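PDB 3P06: VP4 protein from Tellina virus 1, which probably cleaves the viral polyprotein into its final products as a serine protease, and is trapped here as an intramolecular acyl-enzyme. Local coordinates for residues G25-V30 / I76-V81; H37-K42 / V91-P96; S59-I64 / L98-W103; K69-G74 / A106-D111. One frame throughout, in Å; residues are numbered along the deposited sequence.

Interaction 1. Residues G25-V30 / I76-V81; sequences GAFMAV and ITVLPV
M28 and V30 pair with L79 and T77 at hydrogen-bonded positions of two antiparallel strands, whose short axes approach to 4.4 Å at 147°. Each pair exchanges two bonds: M28 N gives to L79 O at 2.8 Å and L79 N gives back to M28 O, while the shortest runs from V30 N to T77 O at 2.6 Å. Between them lies the non-hydrogen-bonded pair A29 and V78, with a CA-H...O contact of 3.3 Å from V78 CA to M28 O. At the next such pair, F27 and P80, the side chains diverge. F27 CG lies beside its own backbone N (chi1 -86°), which sets it against P80 CA, and P80 N sits over one ring face near the rim. P80 CB stands 4.0 Å from the F27 ring centroid, 13° off the normal, in a CH-pi contact; P80 CD reaches F27 CE2 at 3.6 Å. A29 CB meets I76 CG2 at 3.7 Å, on the face that helix 104-111 covers. On the opposite face V81 CG1 touches M28 CB at 3.9 Å. With every contact residue buried, the backbone makes the polar bonds across and mostly apolar side chains line both faces; G32 and L34 satisfy the T77 hydroxyl.

Interaction 2. Residues H37-K42 / V91-P96; sequences HIKNPK and VPDNQP
Q95 reaches the 37-42 loop with CG beside its backbone N (chi1 -63°) and an extended chain beyond, which carries its flat amide to H37 and K39; N40, its CG anti to the backbone N (chi1 -177°), reaches back. Q95 NE2 donates to H37 O at 2.9 Å, the acceptor lying in the amide plane. The same nitrogen also donates to P92 O within its own segment, so two carbonyls fix the rotation of the amide. Q95 OE1 accepts from K39 N at 2.8 Å, but that donor stands 59° out of the carbonyl plane. N40 divides its amide: ND2 donates to Q95 O at 2.9 Å, while OD1 accepts from K42 N, forming an Asx turn. Water 1 sits between the segments: it accepts from Q95 N at 2.8 Å, and K39 O and D93 O each lie 3.2 Å from it. Toward the exposed K39 the contact becomes looser: the K39 and D93 side chains run side by side, with K39 CE 3.4 Å from D93 OD1 but K39 NZ 4.8 Å from that oxygen. The loop between strands 21-31 and 45-48 is thereby tied to the loop that follows strand 88-92, whose V91 packs on L79 of strand 75-81.

Interaction 3. Residues S59-I64 / L98-W103; sequences SEMVNI and LAFNSW
V62 and W103 mark the tight side of a contact between a type I beta turn, S59 to V62, and the segment running from strand 98-99 past S102, the predicted nucleophile, whose OG is here covalently linked to A194 C. The two side chains cross at about a right angle: V62 CG1 lies in the plane of the indole at its edge, 3.7 Å from W103 CZ2. V62 CG2 rests 3.6 Å from F100 O. Also buried, S59 OG sits between its backbone N and carbonyl carbon (chi1 87°) and donates to L98 O at 2.7 Å. It accepts from M61 N as well, which makes an ST turn. The exposed side is held differently. M61, a selenomethionine, and F100 lie side by side, with M61 CE 3.7 Å from F100 CE1, while F100 N donates to M61 O at 2.8 Å. N63, also exposed, is the N-cap of the helix that follows, its OD1 accepting from E66 N. The N63 backbone is gripped at two points by the buried amide of N101, whose ND2 donates both to N63 O at 3.1 Å and to E104 OE2. N101 OD1 takes N63 N at 2.8 Å, the donor lying in the carbonyl plane on a lone pair.

Interaction 4. Residues K69-G74 / A106-D111; sequences KLPIKG and AACAAD
D111 grips two consecutive backbone N-H groups, those of K73 and G74, with the two oxygens of its carboxylate. K73 N donates to D111 OD2 at 2.9 Å and meets that oxygen from above, 48° out of the carboxylate plane. G74 N donates to D111 OD1 at 3.0 Å, on the syn side and 22° out of plane. The carboxylate reaches the loop because CG of D111 is anti to its backbone N (chi1 -166°). Two N-H donors would tend to stabilise the negative charge, which stands at the C-terminal end of helix 104-111, where the helix dipole should work the other way. The amine of K73 takes little part: its NZ lies 6.7 Å from D111 OD2, and the side chain bends at chi3. I72 crosses D111 obliquely and lays CG2 over the face of the carboxylate, 3.6 Å from D111 OD1, on the side from which K73 N comes. Just before I72 the loop makes an inverse gamma turn centred on P71, with a weak bond from I72 N to L70 O; L70, P71 and I72 all pack on the helix that starts two residues after S102. I72 CD1 reaches A107 CB at 3.8 Å, one turn before D111. C108 SG lies 3.7 Å from L70 CD2 and 3.9 Å from P71 CD, with I72 CG1 a little farther off. Further out, L166 of helix 166-173 packs against P71 and C108.

In the fold
Interaction 1 is the core of the set, a fully buried strand pair that touches the other three. F27 and V78 pack on L98 of interaction 3, P80 on V91 of interaction 2, and I76 on D111 of interaction 4. Interactions 2 and 4, about 22 Å apart between centres, are partly buried loop attachments: side-chain amides in interaction 2, and a single carboxylate in interaction 4, take hold of backbone groups. Interaction 3 mixes the two kinds, being largely buried but exposed at M61 and N63, and it alone contains the predicted nucleophile. K42 O touches S59 CB, joining 37-42 to 59-64; W103 CH2 touches L70 CD1, joining 98-103 to 69-74; and helix 104-111 follows directly from the segment of interaction 3.

Interaction 1. Residues G25-V30 / I76-V81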
loop_
_atom_site.group_PDB
_atom_site.type_symbol
_atom_site.label_atom_id
_atom_site.label_comp_id
_atom_site.label_asym_id
_atom_site.label_seq_id
_atom_site.Cartn_x
_atom_site.Cartn_y
_atom_site.Cartn_z
ATOM N N GLY A 25 0.547 -0.947 -10.717
ATOM C CA GLY A 25 1.698 -0.377 -10.044
ATOM C C GLY A 25 1.659 -0.660 -8.536
ATOM O O GLY A 25 0.912 -1.524 -8.075
ATOM N N ALA A 26 2.388 0.133 -7.739
ATOM C CA ALA A 26 2.465 -0.143 -6.322
ATOM C C ALA A 26 2.562 1.138 -5.563
ATOM O O ALA A 26 3.114 2.100 -6.057
ATOM C CB ALA A 26 3.682 -1.007 -6.032
ATOM N N PHE A 27 2.011 1.134 -4.343
ATOM C CA PHE A 27 2.286 2.200 -3.397
ATOM C C PHE A 27 2.869 1.443 -2.231
ATOM O O PHE A 27 2.786 0.202 -2.185
ATOM C CB PHE A 27 0.988 2.944 -2.929
ATOM C CG PHE A 27 0.543 4.083 -3.839
ATOM C CD1 PHE A 27 0.320 3.882 -5.172
ATOM C CD2 PHE A 27 0.391 5.392 -3.321
ATOM C CE1 PHE A 27 -0.081 4.935 -6.040
ATOM C CE2 PHE A 27 -0.011 6.481 -4.173
ATOM C CZ PHE A 27 -0.284 6.253 -5.511
HETATM N N MSE A 28 3.453 2.168 -1.306
HETATM C CA MSE A 28 3.834 1.582 -0.031
HETATM C C MSE A 28 3.182 2.419 1.049
HETATM O O MSE A 28 3.136 3.660 0.949
HETATM C CB MSE A 28 5.370 1.654 0.135
HETATM C CG MSE A 28 5.716 1.036 1.486
HETATM SE SE MSE A 28 7.648 0.937 1.924
HETATM C CE MSE A 28 7.979 -0.545 0.740
ATOM N N ALA A 29 2.620 1.761 2.052
ATOM C CA ALA A 29 2.177 2.475 3.263
ATOM C C ALA A 29 3.486 2.571 4.119
ATOM O O ALA A 29 3.914 1.565 4.703
ATOM C CB ALA A 29 1.134 1.627 4.048
ATOM N N VAL A 30 4.096 3.753 4.176
ATOM C CA VAL A 30 5.418 3.857 4.775
ATOM C C VAL A 30 5.235 4.354 6.207
ATOM O O VAL A 30 4.385 5.225 6.500
ATOM C CB VAL A 30 6.292 4.896 4.041
ATOM C CG1 VAL A 30 7.786 4.970 4.700
ATOM C CG2 VAL A 30 6.316 4.632 2.546
ATOM N N ILE A 76 1.560 7.247 9.025
ATOM C CA ILE A 76 1.752 6.373 7.861
ATOM C C ILE A 76 1.623 7.337 6.685
ATOM O O ILE A 76 0.745 8.200 6.695
ATOM C CB ILE A 76 0.658 5.287 7.726
ATOM C CG1 ILE A 76 0.679 4.254 8.870
ATOM C CG2 ILE A 76 0.750 4.564 6.292
ATOM C CD1 ILE A 76 1.835 3.212 8.792
ATOM N N THR A 77 2.522 7.250 5.708
ATOM C CA THR A 77 2.385 8.023 4.478
ATOM C C THR A 77 2.271 6.986 3.386
ATOM O O THR A 77 3.073 6.062 3.392
ATOM C CB THR A 77 3.639 8.874 4.242
ATOM O OG1 THR A 77 3.772 9.744 5.369
ATOM C CG2 THR A 77 3.524 9.757 2.885
ATOM N N VAL A 78 1.266 7.121 2.488
ATOM C CA VAL A 78 1.089 6.190 1.389
ATOM C C VAL A 78 1.715 6.857 0.189
ATOM O O VAL A 78 1.290 7.970 -0.194
ATOM C CB VAL A 78 -0.432 5.891 1.215
ATOM C CG1 VAL A 78 -0.648 4.807 0.269
ATOM C CG2 VAL A 78 -0.978 5.351 2.606
ATOM N N LEU A 79 2.753 6.238 -0.392
ATOM C CA LEU A 79 3.486 6.908 -1.489
ATOM C C LEU A 79 3.562 5.943 -2.636
ATOM O O LEU A 79 3.705 4.757 -2.425
ATOM C CB LEU A 79 4.940 7.259 -1.026
ATOM C CG LEU A 79 5.077 8.422 -0.034
ATOM C CD1 LEU A 79 6.541 8.529 0.451
ATOM C CD2 LEU A 79 4.666 9.771 -0.686
ATOM N N PRO A 80 3.483 6.443 -3.852
ATOM C CA PRO A 80 3.791 5.568 -4.953
ATOM C C PRO A 80 5.275 5.119 -4.958
ATOM O O PRO A 80 6.144 5.917 -4.637
ATOM C CB PRO A 80 3.595 6.449 -6.175
ATOM C CG PRO A 80 3.778 7.863 -5.715
ATOM C CD PRO A 80 3.318 7.862 -4.237
ATOM N N VAL A 81 5.569 3.910 -5.441
ATOM C CA VAL A 81 6.967 3.461 -5.507
ATOM C C VAL A 81 7.181 2.780 -6.823
ATOM O O VAL A 81 6.271 2.075 -7.338
ATOM C CB VAL A 81 7.339 2.518 -4.337
ATOM C CG1 VAL A 81 7.079 3.209 -2.981
ATOM C CG2 VAL A 81 6.571 1.206 -4.387
#

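Interaction 2. Residues H37-K42 / V91-P96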
loop_
_atom_site.group_PDB
_atom_site.type_symbol
_atom_site.label_atom_id
_atom_site.label_comp_id
_atom_site.label_asym_id
_atom_site.label_seq_id
_atom_site.Cartn_x
_atom_site.Cartn_y
_atom_site.Cartn_z
ATOM N N HIS A 37 7.328 14.331 0.447
ATOM C CA HIS A 37 7.596 13.649 -0.817
ATOM C C HIS A 37 6.344 13.453 -1.691
ATOM O O HIS A 37 6.420 12.943 -2.827
ATOM C CB HIS A 37 8.305 12.326 -0.538
ATOM C CG HIS A 37 9.614 12.529 0.160
ATOM N ND1 HIS A 37 10.688 13.133 -0.461
ATOM C CD2 HIS A 37 9.983 12.334 1.453
ATOM C CE1 HIS A 37 11.702 13.223 0.390
ATOM N NE2 HIS A 37 11.303 12.734 1.558
ATOM N N ILE A 38 5.201 13.931 -1.200
ATOM C CA ILE A 38 3.965 13.881 -2.006
ATOM C C ILE A 38 4.072 14.924 -3.112
ATOM O O ILE A 38 4.244 16.101 -2.845
ATOM C CB ILE A 38 2.716 14.102 -1.151
ATOM C CG1 ILE A 38 2.633 13.014 -0.078
ATOM C CG2 ILE A 38 1.438 14.239 -2.073
ATOM C CD1 ILE A 38 1.694 13.391 1.108
ATOM N N LYS A 39 4.033 14.513 -4.373
ATOM C CA LYS A 39 4.129 15.525 -5.462
ATOM C C LYS A 39 2.862 15.596 -6.348
ATOM O O LYS A 39 2.875 16.223 -7.399
ATOM C CB LYS A 39 5.396 15.328 -6.291
ATOM C CG LYS A 39 6.706 15.581 -5.470
ATOM C CD LYS A 39 7.894 15.978 -6.347
ATOM C CE LYS A 39 9.167 15.908 -5.554
ATOM N NZ LYS A 39 9.134 17.010 -4.571
ATOM N N ASN A 40 1.753 14.990 -5.911
ATOM C CA ASN A 40 0.492 15.166 -6.622
ATOM C C ASN A 40 -0.379 16.059 -5.702
ATOM O O ASN A 40 -0.673 15.661 -4.578
ATOM C CB ASN A 40 -0.179 13.834 -6.985
ATOM C CG ASN A 40 -1.472 14.036 -7.815
ATOM O OD1 ASN A 40 -2.179 15.027 -7.657
ATOM N ND2 ASN A 40 -1.731 13.141 -8.726
ATOM N N PRO A 41 -0.714 17.285 -6.161
ATOM C CA PRO A 41 -1.488 18.205 -5.328
ATOM C C PRO A 41 -2.960 17.699 -5.060
ATOM O O PRO A 41 -3.679 18.293 -4.255
ATOM C CB PRO A 41 -1.508 19.524 -6.146
ATOM C CG PRO A 41 -1.349 19.090 -7.596
ATOM C CD PRO A 41 -0.444 17.826 -7.522
ATOM N N LYS A 42 -3.403 16.624 -5.698
ATOM C CA LYS A 42 -4.681 16.039 -5.301
ATOM C C LYS A 42 -4.515 15.136 -4.056
ATOM O O LYS A 42 -5.482 14.828 -3.409
ATOM C CB LYS A 42 -5.276 15.211 -6.476
ATOM C CG LYS A 42 -5.923 16.143 -7.553
ATOM C CD LYS A 42 -6.163 15.460 -8.878
ATOM C CE LYS A 42 -6.353 16.518 -9.963
ATOM N NZ LYS A 42 -6.818 17.794 -9.316
ATOM N N VAL A 91 10.631 6.648 -5.016
ATOM C CA VAL A 91 9.356 7.344 -5.136
ATOM C C VAL A 91 9.505 8.232 -6.390
ATOM O O VAL A 91 10.399 9.083 -6.467
ATOM C CB VAL A 91 9.091 8.202 -3.858
ATOM C CG1 VAL A 91 7.755 9.028 -3.946
ATOM C CG2 VAL A 91 9.016 7.279 -2.587
ATOM N N PRO A 92 8.625 8.036 -7.361
ATOM C CA PRO A 92 8.755 8.820 -8.617
ATOM C C PRO A 92 8.214 10.233 -8.359
ATOM O O PRO A 92 7.385 10.431 -7.446
ATOM C CB PRO A 92 7.867 8.061 -9.610
ATOM C CG PRO A 92 6.720 7.452 -8.628
ATOM C CD PRO A 92 7.511 7.049 -7.372
ATOM N N ASP A 93 8.703 11.197 -9.133
ATOM C CA ASP A 93 8.224 12.565 -9.031
ATOM C C ASP A 93 6.836 12.658 -9.722
ATOM O O ASP A 93 6.025 13.460 -9.347
ATOM C CB ASP A 93 9.187 13.487 -9.733
ATOM C CG ASP A 93 10.360 13.892 -8.852
ATOM O OD1 ASP A 93 10.413 13.537 -7.635
ATOM O OD2 ASP A 93 11.242 14.598 -9.410
ATOM N N ASN A 94 6.596 11.804 -10.717
ATOM C CA ASN A 94 5.311 11.747 -11.352
ATOM C C ASN A 94 4.405 10.787 -10.625
ATOM O O ASN A 94 4.575 9.582 -10.692
ATOM C CB ASN A 94 5.430 11.479 -12.862
ATOM C CG ASN A 94 5.727 12.788 -13.646
ATOM O OD1 ASN A 94 4.905 13.244 -14.439
ATOM N ND2 ASN A 94 6.870 13.422 -13.359
ATOM N N GLN A 95 3.432 11.364 -9.919
ATOM C CA GLN A 95 2.655 10.583 -8.961
ATOM C C GLN A 95 1.147 10.604 -9.316
ATOM O O GLN A 95 0.576 11.646 -9.553
ATOM C CB GLN A 95 2.852 11.160 -7.597
ATOM C CG GLN A 95 4.290 11.071 -7.160
ATOM C CD GLN A 95 4.522 11.531 -5.724
ATOM O OE1 GLN A 95 3.565 11.851 -4.979
ATOM N NE2 GLN A 95 5.801 11.613 -5.334
ATOM N N PRO A 96 0.536 9.440 -9.367
ATOM C CA PRO A 96 -0.917 9.418 -9.629
ATOM C C PRO A 96 -1.747 9.697 -8.350
ATOM O O PRO A 96 -1.324 9.487 -7.198
ATOM C CB PRO A 96 -1.154 7.995 -10.092
ATOM C CG PRO A 96 -0.149 7.181 -9.286
ATOM C CD PRO A 96 1.113 8.079 -9.210
HETATM O O HOH W 1 2.901 14.156 -9.867
#

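Interaction 3. Residues S59-I64 / L98-W103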
loop_
_atom_site.group_PDB
_atom_site.type_symbol
_atom_site.label_atom_id
_atom_site.label_comp_id
_atom_site.label_asym_id
_atom_site.label_seq_id
_atom_site.Cartn_x
_atom_site.Cartn_y
_atom_site.Cartn_z
ATOM N N SER A 59 -6.337 11.186 -1.042
ATOM C CA SER A 59 -7.016 12.210 -1.813
ATOM C C SER A 59 -8.489 12.218 -1.426
ATOM O O SER A 59 -8.896 11.384 -0.618
ATOM C CB SER A 59 -6.832 11.975 -3.306
ATOM O OG SER A 59 -7.840 11.104 -3.771
ATOM N N GLU A 60 -9.280 13.145 -2.004
ATOM C CA GLU A 60 -10.769 13.152 -1.872
ATOM C C GLU A 60 -11.504 11.863 -2.298
ATOM O O GLU A 60 -12.667 11.623 -1.878
ATOM C CB GLU A 60 -11.400 14.304 -2.692
ATOM C CG GLU A 60 -11.258 15.691 -2.053
ATOM C CD GLU A 60 -11.878 15.817 -0.632
ATOM O OE1 GLU A 60 -13.118 16.021 -0.542
ATOM O OE2 GLU A 60 -11.110 15.747 0.381
HETATM N N MSE A 61 -10.864 11.079 -3.166
HETATM C CA MSE A 61 -11.425 9.824 -3.632
HETATM C C MSE A 61 -11.226 8.663 -2.701
HETATM O O MSE A 61 -11.463 7.509 -3.051
HETATM C CB MSE A 61 -10.889 9.491 -5.019
HETATM C CG MSE A 61 -11.572 10.387 -6.054
HETATM SE SE MSE A 61 -10.803 10.114 -7.830
HETATM C CE MSE A 61 -11.831 8.500 -8.369
ATOM N N VAL A 62 -10.711 8.928 -1.520
ATOM C CA VAL A 62 -10.592 7.888 -0.514
ATOM C C VAL A 62 -11.710 8.084 0.454
ATOM O O VAL A 62 -12.038 9.221 0.717
ATOM C CB VAL A 62 -9.227 8.065 0.235
ATOM C CG1 VAL A 62 -9.166 7.108 1.404
ATOM C CG2 VAL A 62 -8.051 7.868 -0.796
ATOM N N ASN A 63 -12.301 7.031 1.000
ATOM C CA ASN A 63 -13.346 7.211 2.032
ATOM C C ASN A 63 -12.634 7.588 3.334
ATOM O O ASN A 63 -12.082 6.697 4.025
ATOM C CB ASN A 63 -14.115 5.900 2.256
ATOM C CG ASN A 63 -15.318 6.060 3.219
ATOM O OD1 ASN A 63 -15.376 6.948 4.087
ATOM N ND2 ASN A 63 -16.273 5.184 3.062
ATOM N N ILE A 64 -12.649 8.882 3.673
ATOM C CA ILE A 64 -11.915 9.353 4.833
ATOM C C ILE A 64 -12.516 8.880 6.168
ATOM O O ILE A 64 -11.766 8.603 7.104
ATOM C CB ILE A 64 -11.728 10.908 4.857
ATOM C CG1 ILE A 64 -11.217 11.409 3.499
ATOM C CG2 ILE A 64 -10.693 11.279 5.958
ATOM C CD1 ILE A 64 -9.751 10.970 3.201
ATOM N N LEU A 98 -4.269 8.954 -5.552
ATOM C CA LEU A 98 -4.620 7.733 -4.896
ATOM C C LEU A 98 -6.111 7.710 -4.583
ATOM O O LEU A 98 -6.635 8.666 -4.031
ATOM C CB LEU A 98 -3.880 7.645 -3.555
ATOM C CG LEU A 98 -4.209 6.408 -2.733
ATOM C CD1 LEU A 98 -3.587 5.072 -3.393
ATOM C CD2 LEU A 98 -3.645 6.621 -1.367
ATOM N N ALA A 99 -6.779 6.623 -4.917
ATOM C CA ALA A 99 -8.239 6.505 -4.773
ATOM C C ALA A 99 -8.605 5.229 -4.071
ATOM O O ALA A 99 -7.882 4.251 -4.174
ATOM C CB ALA A 99 -8.934 6.562 -6.175
ATOM N N PHE A 100 -9.736 5.261 -3.340
ATOM C CA PHE A 100 -10.381 4.096 -2.710
ATOM C C PHE A 100 -9.632 3.632 -1.463
ATOM O O PHE A 100 -8.798 4.366 -0.950
ATOM C CB PHE A 100 -10.613 2.998 -3.740
ATOM C CG PHE A 100 -11.044 3.529 -5.125
ATOM C CD1 PHE A 100 -11.698 4.764 -5.266
ATOM C CD2 PHE A 100 -10.786 2.799 -6.264
ATOM C CE1 PHE A 100 -12.084 5.269 -6.566
ATOM C CE2 PHE A 100 -11.166 3.256 -7.541
ATOM C CZ PHE A 100 -11.811 4.505 -7.702
ATOM N N ASN A 101 -9.920 2.445 -0.954
ATOM C CA ASN A 101 -9.544 2.151 0.407
ATOM C C ASN A 101 -8.794 0.825 0.535
ATOM O O ASN A 101 -8.544 0.340 1.645
ATOM C CB ASN A 101 -10.796 2.195 1.322
ATOM C CG ASN A 101 -11.187 3.622 1.685
ATOM O OD1 ASN A 101 -11.720 4.328 0.842
ATOM N ND2 ASN A 101 -10.882 4.083 2.947
ATOM N N SER A 102 -8.419 0.247 -0.602
ATOM C CA SER A 102 -7.680 -1.004 -0.595
ATOM C C SER A 102 -6.190 -0.937 -0.076
ATOM O O SER A 102 -5.516 -1.966 0.001
ATOM C CB SER A 102 -7.729 -1.569 -2.001
ATOM O OG SER A 102 -6.823 -0.773 -2.814
ATOM N N TRP A 103 -5.709 0.257 0.289
ATOM C CA TRP A 103 -4.378 0.514 0.902
ATOM C C TRP A 103 -4.456 0.285 2.430
ATOM O O TRP A 103 -3.434 0.244 3.117
ATOM C CB TRP A 103 -3.939 1.980 0.649
ATOM C CG TRP A 103 -5.006 2.972 1.066
ATOM C CD1 TRP A 103 -5.992 3.514 0.278
ATOM C CD2 TRP A 103 -5.193 3.509 2.370
ATOM N NE1 TRP A 103 -6.765 4.355 1.014
ATOM C CE2 TRP A 103 -6.313 4.350 2.315
ATOM C CE3 TRP A 103 -4.511 3.342 3.609
ATOM C CZ2 TRP A 103 -6.794 5.069 3.463
ATOM C CZ3 TRP A 103 -4.984 4.050 4.758
ATOM C CH2 TRP A 103 -6.142 4.866 4.681
#

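Interaction 4. Residues K69-G74 / A106-D111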
loop_
_atom_site.group_PDB
_atom_site.type_symbol
_atom_site.label_atom_id
_atom_site.label_comp_id
_atom_site.label_asym_id
_atom_site.label_seq_id
_atom_site.Cartn_x
_atom_site.Cartn_y
_atom_site.Cartn_z
ATOM N N LYS A 69 -11.374 5.390 11.083
ATOM C CA LYS A 69 -11.715 4.320 12.033
ATOM C C LYS A 69 -10.620 3.266 12.149
ATOM O O LYS A 69 -10.772 2.319 12.900
ATOM C CB LYS A 69 -13.028 3.692 11.648
ATOM C CG LYS A 69 -14.225 4.615 11.968
ATOM C CD LYS A 69 -15.554 3.933 11.680
ATOM C CE LYS A 69 -16.057 4.278 10.276
ATOM N NZ LYS A 69 -17.560 4.374 10.227
ATOM N N LEU A 70 -9.516 3.430 11.393
ATOM C CA LEU A 70 -8.420 2.466 11.421
ATOM C C LEU A 70 -7.658 2.483 12.761
ATOM O O LEU A 70 -7.464 3.544 13.346
ATOM C CB LEU A 70 -7.438 2.681 10.234
ATOM C CG LEU A 70 -8.037 2.451 8.860
ATOM C CD1 LEU A 70 -7.130 3.018 7.697
ATOM C CD2 LEU A 70 -8.323 0.966 8.707
ATOM N N PRO A 71 -7.215 1.298 13.219
ATOM C CA PRO A 71 -6.440 1.156 14.485
ATOM C C PRO A 71 -4.953 1.457 14.227
ATOM O O PRO A 71 -4.105 0.624 14.467
ATOM C CB PRO A 71 -6.665 -0.324 14.889
ATOM C CG PRO A 71 -7.007 -1.010 13.577
ATOM C CD PRO A 71 -7.443 0.008 12.534
ATOM N N ILE A 72 -4.662 2.599 13.632
ATOM C CA ILE A 72 -3.291 2.997 13.342
ATOM C C ILE A 72 -2.973 4.069 14.405
ATOM O O ILE A 72 -3.731 5.063 14.555
ATOM C CB ILE A 72 -3.190 3.569 11.897
ATOM C CG1 ILE A 72 -3.375 2.436 10.863
ATOM C CG2 ILE A 72 -1.889 4.379 11.705
ATOM C CD1 ILE A 72 -3.515 2.917 9.465
ATOM N N LYS A 73 -1.876 3.856 15.150
ATOM C CA LYS A 73 -1.490 4.810 16.224
ATOM C C LYS A 73 -0.374 5.757 15.808
ATOM O O LYS A 73 -0.293 6.835 16.338
ATOM C CB LYS A 73 -1.117 4.054 17.519
ATOM C CG LYS A 73 -2.200 3.034 17.828
ATOM C CD LYS A 73 -2.143 2.503 19.206
ATOM C CE LYS A 73 -1.136 1.386 19.333
ATOM N NZ LYS A 73 -1.006 1.135 20.813
ATOM N N GLY A 74 0.463 5.373 14.855
ATOM C CA GLY A 74 1.567 6.240 14.449
ATOM C C GLY A 74 1.275 6.987 13.129
ATOM O O GLY A 74 0.092 7.094 12.693
ATOM N N ALA A 106 -2.525 -2.761 4.172
ATOM C CA ALA A 106 -1.087 -2.489 4.195
ATOM C C ALA A 106 -0.696 -1.432 5.293
ATOM O O ALA A 106 0.294 -1.590 6.018
ATOM C CB ALA A 106 -0.603 -1.988 2.791
ATOM N N ALA A 107 -1.473 -0.364 5.372
ATOM C CA ALA A 107 -1.237 0.721 6.334
ATOM C C ALA A 107 -1.393 0.185 7.769
ATOM O O ALA A 107 -0.608 0.558 8.659
ATOM C CB ALA A 107 -2.216 1.839 6.109
ATOM N N CYS A 108 -2.392 -0.664 8.011
ATOM C CA CYS A 108 -2.504 -1.298 9.358
ATOM C C CYS A 108 -1.321 -2.225 9.646
ATOM O O CYS A 108 -0.815 -2.292 10.787
ATOM C CB CYS A 108 -3.796 -2.115 9.484
ATOM S SG CYS A 108 -5.254 -1.032 9.498
ATOM N N ALA A 109 -0.952 -3.031 8.656
ATOM C CA ALA A 109 0.181 -3.934 8.818
ATOM C C ALA A 109 1.498 -3.147 8.978
ATOM O O ALA A 109 2.317 -3.519 9.810
ATOM C CB ALA A 109 0.267 -4.961 7.691
ATOM N N ALA A 110 1.678 -2.036 8.261
ATOM C CA ALA A 110 2.889 -1.209 8.362
ATOM C C ALA A 110 2.924 -0.553 9.756
ATOM O O ALA A 110 4.024 -0.423 10.371
ATOM C CB ALA A 110 2.927 -0.142 7.337
ATOM N N ASP A 111 1.752 -0.155 10.263
ATOM C CA ASP A 111 1.729 0.508 11.615
ATOM C C ASP A 111 2.233 -0.377 12.787
ATOM O O ASP A 111 2.887 0.113 13.748
ATOM C CB ASP A 111 0.357 1.035 11.971
ATOM C CG ASP A 111 0.416 1.995 13.179
ATOM O OD1 ASP A 111 1.112 3.050 13.071
ATOM O OD2 ASP A 111 -0.196 1.684 14.232
#